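Local atomic coordinates of lactate dehydrogenase (Eimeria maxima, PDB entry 6CT6), a protein that probably interconverts pyruvate and lactate with NAD(H) as cofactor, as lactate dehydrogenases do, and is captured here with NADH and the pyruvate analogue oxamate. Residues Ser162-Val174 / Leu213-Thr226. Residues are numbered along the deposited sequence; the frame is centred on the assembly and turned at random.
Sequences SRLRRMIADCLHV and LINKEDINNIYNKT. With GLC (alpha-D-glucopyranose), chain E; OXM (oxamic acid), chain F.
Ile222 faces Leu164, Met167 and Ile168 and spreads its branches among them. Its CG2 meets Leu164 CD1 at 3.5 Å and, with CG1, flanks Met167 CB, while its CD1 reaches Ile168 CD1 at 3.7 Å; the leucine and Ile168 both run at nearly a right angle to it. These contacts join helices 157-172 and 216-237 of the C-terminal domain; over 162-172 and 216-226 the axes approach to 9.4 Å at 149°, close to antiparallel. Met167 leaves its helix with CG beside the backbone N, and a bend at chi3 (-105°) carries the methyl over Thr226, CE to OG1 3.4 Å, while SD rests on Lys225 CB. That hydroxyl is already committed: Thr226 OG1 donates to Ile222 O at 2.7 Å, from the face of the carbonyl plane opposite the one used by Thr226 N. Thus the polar atom turns back to its own helix, and Leu164 and Met167 meet it through carbon. Toward the other end, Cys171 SG sits 3.7 Å from Ile214 CD1, and Leu172 CD2 packs against Ile214 CB and the Leu213 backbone, just before the N-cap Asn215. Arg163 extends away from the apolar seam; NH1 and NH2 grip oxamate O2 and O3 in a bidentate pair, both N-H...O angles 168°. A water in the guanidinium plane accepts from Arg163 NH1 and donates to Thr226 O. The chemistry therefore divides: apolar branches hold the helices together, while the water ties the oxamate-binding arginine to the second helix and probably helps fix its orientation.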
loop_
_atom_site.group_PDB
_atom_site.type_symbol
_atom_site.label_atom_id
_atom_site.label_comp_id
_atom_site.label_asym_id
_atom_site.label_seq_id
_atom_site.Cartn_x
_atom_site.Cartn_y
_atom_site.Cartn_z
ATOM N N SER B 162 4.896 3.733 -17.552
ATOM C CA SER B 162 5.522 2.677 -16.765
ATOM C C SER B 162 5.115 1.299 -17.263
ATOM O O SER B 162 5.893 0.345 -17.155
ATOM C CB SER B 162 5.160 2.821 -15.288
ATOM O OG SER B 162 3.840 2.363 -15.038
ATOM N N ARG B 163 3.906 1.179 -17.812
ATOM C CA ARG B 163 3.443 -0.104 -18.327
ATOM C C ARG B 163 4.131 -0.440 -19.645
ATOM O O ARG B 163 4.580 -1.573 -19.852
ATOM C CB ARG B 163 1.922 -0.064 -18.481
ATOM C CG ARG B 163 1.207 0.150 -17.151
ATOM C CD ARG B 163 -0.247 0.543 -17.316
ATOM N NE ARG B 163 -1.001 0.348 -16.078
ATOM C CZ ARG B 163 -2.216 0.839 -15.850
ATOM N NH1 ARG B 163 -2.828 1.571 -16.771
ATOM N NH2 ARG B 163 -2.821 0.604 -14.694
ATOM N N LEU B 164 4.219 0.536 -20.551
ATOM C CA LEU B 164 5.032 0.370 -21.751
ATOM C C LEU B 164 6.451 -0.050 -21.393
ATOM O O LEU B 164 6.995 -1.001 -21.967
ATOM C CB LEU B 164 5.047 1.673 -22.553
ATOM C CG LEU B 164 6.033 1.734 -23.723
ATOM C CD1 LEU B 164 5.742 0.640 -24.743
ATOM C CD2 LEU B 164 5.990 3.105 -24.376
ATOM N N ARG B 165 7.069 0.657 -20.440
ATOM C CA ARG B 165 8.466 0.398 -20.105
ATOM C C ARG B 165 8.651 -0.992 -19.503
ATOM O O ARG B 165 9.648 -1.666 -19.786
ATOM C CB ARG B 165 8.978 1.470 -19.145
ATOM C CG ARG B 165 9.063 2.867 -19.752
ATOM C CD ARG B 165 9.285 3.934 -18.689
ATOM N NE ARG B 165 10.406 3.605 -17.807
ATOM C CZ ARG B 165 10.321 3.411 -16.491
ATOM N NH1 ARG B 165 9.165 3.528 -15.848
ATOM N NH2 ARG B 165 11.415 3.111 -15.807
ATOM N N ARG B 166 7.710 -1.438 -18.667
ATOM C CA ARG B 166 7.833 -2.755 -18.048
ATOM C C ARG B 166 7.857 -3.856 -19.099
ATOM O O ARG B 166 8.604 -4.833 -18.971
ATOM C CB ARG B 166 6.679 -2.983 -17.066
ATOM C CG ARG B 166 6.589 -4.401 -16.492
ATOM C CD ARG B 166 7.657 -4.670 -15.444
ATOM N NE ARG B 166 7.846 -6.101 -15.224
ATOM C CZ ARG B 166 8.281 -6.643 -14.089
ATOM N NH1 ARG B 166 8.566 -5.882 -13.041
ATOM N NH2 ARG B 166 8.420 -7.959 -13.998
ATOM N N MET B 167 7.042 -3.718 -20.144
ATOM C CA MET B 167 6.924 -4.777 -21.140
ATOM C C MET B 167 8.165 -4.851 -22.022
ATOM O O MET B 167 8.658 -5.945 -22.320
ATOM C CB MET B 167 5.661 -4.549 -21.974
ATOM C CG MET B 167 4.383 -4.782 -21.178
ATOM S SD MET B 167 2.857 -4.641 -22.130
ATOM C CE MET B 167 2.248 -3.051 -21.569
ATOM N N ILE B 168 8.685 -3.699 -22.446
ATOM C CA ILE B 168 9.954 -3.673 -23.172
ATOM C C ILE B 168 11.059 -4.278 -22.313
ATOM O O ILE B 168 11.859 -5.098 -22.782
ATOM C CB ILE B 168 10.295 -2.231 -23.592
ATOM C CG1 ILE B 168 9.259 -1.700 -24.591
ATOM C CG2 ILE B 168 11.715 -2.139 -24.157
ATOM C CD1 ILE B 168 9.282 -2.369 -25.958
ATOM N N ALA B 169 11.116 -3.878 -21.039
ATOM C CA ALA B 169 12.148 -4.380 -20.137
ATOM C C ALA B 169 12.091 -5.896 -20.005
ATOM O O ALA B 169 13.129 -6.567 -20.047
ATOM C CB ALA B 169 12.004 -3.717 -18.768
ATOM N N ASP B 170 10.890 -6.458 -19.834
ATOM C CA ASP B 170 10.766 -7.907 -19.703
ATOM C C ASP B 170 11.149 -8.610 -20.999
ATOM O O ASP B 170 11.712 -9.711 -20.973
ATOM C CB ASP B 170 9.340 -8.287 -19.298
ATOM C CG ASP B 170 9.005 -7.880 -17.876
ATOM O OD1 ASP B 170 9.943 -7.618 -17.094
ATOM O OD2 ASP B 170 7.804 -7.831 -17.538
ATOM N N CYS B 171 10.844 -7.996 -22.140
ATOM C CA CYS B 171 11.163 -8.614 -23.423
ATOM C C CYS B 171 12.673 -8.665 -23.650
ATOM O O CYS B 171 13.214 -9.696 -24.065
ATOM C CB CYS B 171 10.467 -7.847 -24.549
ATOM S SG CYS B 171 10.553 -8.650 -26.162
ATOM N N LEU B 172 13.371 -7.563 -23.369
ATOM C CA LEU B 172 14.801 -7.461 -23.642
ATOM C C LEU B 172 15.686 -7.957 -22.504
ATOM O O LEU B 172 16.900 -8.088 -22.699
ATOM C CB LEU B 172 15.167 -6.007 -23.953
ATOM C CG LEU B 172 14.527 -5.432 -25.214
ATOM C CD1 LEU B 172 14.728 -3.926 -25.279
ATOM C CD2 LEU B 172 15.099 -6.103 -26.456
ATOM N N HIS B 173 15.124 -8.231 -21.329
ATOM C CA HIS B 173 15.910 -8.609 -20.154
ATOM C C HIS B 173 16.899 -7.504 -19.783
ATOM O O HIS B 173 18.100 -7.732 -19.617
ATOM C CB HIS B 173 16.613 -9.948 -20.381
ATOM C CG HIS B 173 15.663 -11.078 -20.616
ATOM N ND1 HIS B 173 15.245 -11.453 -21.875
ATOM C CD2 HIS B 173 15.015 -11.892 -19.749
ATOM C CE1 HIS B 173 14.398 -12.461 -21.775
ATOM N NE2 HIS B 173 14.241 -12.747 -20.495
ATOM N N VAL B 174 16.369 -6.287 -19.661
ATOM C CA VAL B 174 17.106 -5.134 -19.168
ATOM C C VAL B 174 16.262 -4.468 -18.089
ATOM O O VAL B 174 15.034 -4.592 -18.071
ATOM C CB VAL B 174 17.447 -4.140 -20.301
ATOM C CG1 VAL B 174 16.183 -3.516 -20.874
ATOM C CG2 VAL B 174 18.396 -3.066 -19.809
ATOM N N LEU B 213 16.920 -8.636 -31.326
ATOM C CA LEU B 213 16.672 -8.781 -29.897
ATOM C C LEU B 213 15.198 -8.577 -29.567
ATOM O O LEU B 213 14.714 -9.090 -28.551
ATOM C CB LEU B 213 17.544 -7.795 -29.116
ATOM C CG LEU B 213 19.046 -7.890 -29.409
ATOM C CD1 LEU B 213 19.813 -6.753 -28.754
ATOM C CD2 LEU B 213 19.601 -9.228 -28.948
ATOM N N ILE B 214 14.484 -7.833 -30.410
ATOM C CA ILE B 214 13.036 -7.691 -30.338
ATOM C C ILE B 214 12.540 -7.589 -31.775
ATOM O O ILE B 214 13.237 -7.062 -32.645
ATOM C CB ILE B 214 12.625 -6.456 -29.500
ATOM C CG1 ILE B 214 11.134 -6.490 -29.154
ATOM C CG2 ILE B 214 12.982 -5.160 -30.232
ATOM C CD1 ILE B 214 10.737 -5.473 -28.087
ATOM N N ASN B 215 11.349 -8.116 -32.038
ATOM C CA ASN B 215 10.813 -8.106 -33.393
ATOM C C ASN B 215 9.556 -7.249 -33.471
ATOM O O ASN B 215 8.965 -6.861 -32.461
ATOM C CB ASN B 215 10.530 -9.531 -33.900
ATOM C CG ASN B 215 9.416 -10.228 -33.140
ATOM O OD1 ASN B 215 8.370 -9.642 -32.858
ATOM N ND2 ASN B 215 9.633 -11.495 -32.816
ATOM N N LYS B 216 9.159 -6.957 -34.713
ATOM C CA LYS B 216 8.045 -6.054 -34.972
ATOM C C LYS B 216 6.727 -6.590 -34.426
ATOM O O LYS B 216 5.813 -5.802 -34.156
ATOM C CB LYS B 216 7.926 -5.811 -36.481
ATOM C CG LYS B 216 7.657 -4.367 -36.882
ATOM C CD LYS B 216 7.755 -4.203 -38.395
ATOM C CE LYS B 216 7.379 -2.798 -38.844
ATOM N NZ LYS B 216 7.495 -2.629 -40.320
ATOM N N GLU B 217 6.603 -7.908 -34.264
ATOM C CA GLU B 217 5.396 -8.471 -33.667
ATOM C C GLU B 217 5.332 -8.149 -32.180
ATOM O O GLU B 217 4.292 -7.709 -31.674
ATOM C CB GLU B 217 5.358 -9.982 -33.896
ATOM C CG GLU B 217 4.044 -10.647 -33.502
ATOM C CD GLU B 217 4.204 -12.126 -33.206
ATOM O OE1 GLU B 217 5.344 -12.631 -33.277
ATOM O OE2 GLU B 217 3.188 -12.783 -32.898
ATOM N N ASP B 218 6.438 -8.372 -31.464
ATOM C CA ASP B 218 6.527 -7.946 -30.071
ATOM C C ASP B 218 6.180 -6.469 -29.931
ATOM O O ASP B 218 5.378 -6.084 -29.072
ATOM C CB ASP B 218 7.931 -8.209 -29.530
ATOM C CG ASP B 218 8.334 -9.662 -29.634
ATOM O OD1 ASP B 218 7.436 -10.512 -29.787
ATOM O OD2 ASP B 218 9.550 -9.955 -29.561
ATOM N N ILE B 219 6.785 -5.625 -30.772
ATOM C CA ILE B 219 6.521 -4.190 -30.707
ATOM C C ILE B 219 5.026 -3.922 -30.834
ATOM O O ILE B 219 4.451 -3.141 -30.068
ATOM C CB ILE B 219 7.320 -3.443 -31.792
ATOM C CG1 ILE B 219 8.830 -3.583 -31.551
ATOM C CG2 ILE B 219 6.914 -1.966 -31.844
ATOM C CD1 ILE B 219 9.355 -2.829 -30.336
ATOM N N ASN B 220 4.373 -4.563 -31.806
ATOM C CA ASN B 220 2.956 -4.295 -32.026
ATOM C C ASN B 220 2.113 -4.794 -30.861
ATOM O O ASN B 220 1.146 -4.135 -30.461
ATOM C CB ASN B 220 2.484 -4.936 -33.330
ATOM C CG ASN B 220 0.982 -4.846 -33.504
ATOM O OD1 ASN B 220 0.457 -3.821 -33.937
ATOM N ND2 ASN B 220 0.278 -5.920 -33.155
ATOM N N ASN B 221 2.459 -5.957 -30.309
ATOM C CA ASN B 221 1.696 -6.496 -29.188
ATOM C C ASN B 221 1.810 -5.593 -27.967
ATOM O O ASN B 221 0.824 -5.372 -27.253
ATOM C CB ASN B 221 2.183 -7.907 -28.863
ATOM C CG ASN B 221 1.233 -8.655 -27.950
ATOM O OD1 ASN B 221 0.038 -8.359 -27.896
ATOM N ND2 ASN B 221 1.760 -9.635 -27.227
ATOM N N ILE B 222 3.006 -5.051 -27.720
ATOM C CA ILE B 222 3.218 -4.183 -26.567
ATOM C C ILE B 222 2.453 -2.878 -26.733
ATOM O O ILE B 222 1.894 -2.343 -25.767
ATOM C CB ILE B 222 4.727 -3.944 -26.367
ATOM C CG1 ILE B 222 5.390 -5.223 -25.846
ATOM C CG2 ILE B 222 4.977 -2.756 -25.427
ATOM C CD1 ILE B 222 6.903 -5.180 -25.835
ATOM N N TYR B 223 2.430 -2.337 -27.953
ATOM C CA TYR B 223 1.628 -1.151 -28.235
ATOM C C TYR B 223 0.172 -1.380 -27.850
ATOM O O TYR B 223 -0.452 -0.535 -27.197
ATOM C CB TYR B 223 1.758 -0.799 -29.716
ATOM C CG TYR B 223 0.923 0.371 -30.190
ATOM C CD1 TYR B 223 1.412 1.667 -30.134
ATOM C CD2 TYR B 223 -0.343 0.173 -30.726
ATOM C CE1 TYR B 223 0.659 2.738 -30.581
ATOM C CE2 TYR B 223 -1.105 1.236 -31.174
ATOM C CZ TYR B 223 -0.598 2.517 -31.100
ATOM O OH TYR B 223 -1.347 3.583 -31.544
ATOM N N ASN B 224 -0.378 -2.534 -28.231
ATOM C CA ASN B 224 -1.765 -2.849 -27.903
ATOM C C ASN B 224 -1.927 -3.117 -26.413
ATOM O O ASN B 224 -2.861 -2.612 -25.778
ATOM C CB ASN B 224 -2.230 -4.060 -28.713
ATOM C CG ASN B 224 -2.305 -3.774 -30.197
ATOM O OD1 ASN B 224 -2.667 -2.672 -30.609
ATOM N ND2 ASN B 224 -1.959 -4.766 -31.010
ATOM N N LYS B 225 -1.031 -3.921 -25.837
ATOM C CA LYS B 225 -1.164 -4.270 -24.429
ATOM C C LYS B 225 -1.056 -3.043 -23.532
ATOM O O LYS B 225 -1.695 -2.995 -22.474
ATOM C CB LYS B 225 -0.122 -5.326 -24.051
ATOM C CG LYS B 225 -0.508 -6.752 -24.465
ATOM C CD LYS B 225 -1.736 -7.237 -23.685
ATOM C CE LYS B 225 -2.295 -8.564 -24.186
ATOM N NZ LYS B 225 -3.645 -8.811 -23.601
ATOM N N THR B 226 -0.284 -2.036 -23.942
ATOM C CA THR B 226 -0.203 -0.802 -23.164
ATOM C C THR B 226 -1.564 -0.120 -23.078
ATOM O O THR B 226 -1.994 0.299 -21.996
ATOM C CB THR B 226 0.832 0.142 -23.781
ATOM O OG1 THR B 226 2.124 -0.481 -23.760
ATOM C CG2 THR B 226 0.893 1.462 -23.012
HETATM C C1 GLC E . 1.220 2.399 -34.370
HETATM C C2 GLC E . 2.643 2.965 -34.030
HETATM C C3 GLC E . 3.745 2.011 -34.539
HETATM C C4 GLC E . 3.440 0.666 -33.937
HETATM C C5 GLC E . 2.201 0.178 -34.659
HETATM C C6 GLC E . 2.008 -1.276 -34.189
HETATM O O1 GLC E . 0.859 2.801 -35.662
HETATM O O2 GLC E . 2.831 4.216 -34.634
HETATM O O3 GLC E . 4.988 2.437 -34.054
HETATM O O4 GLC E . 4.489 -0.219 -34.228
HETATM O O5 GLC E . 1.099 0.961 -34.238
HETATM O O6 GLC E . 2.011 -1.274 -32.787
HETATM C C1 OXM F . -7.344 3.337 -14.910
HETATM N N1 OXM F . -8.406 2.464 -14.429
HETATM O O1 OXM F . -7.558 4.493 -15.089
HETATM C C2 OXM F . -5.950 2.770 -15.191
HETATM O O2 OXM F . -5.369 3.032 -16.275
HETATM O O3 OXM F . -5.377 2.043 -14.339
HETATM O O HOH W 1 -2.258 2.172 -19.607
#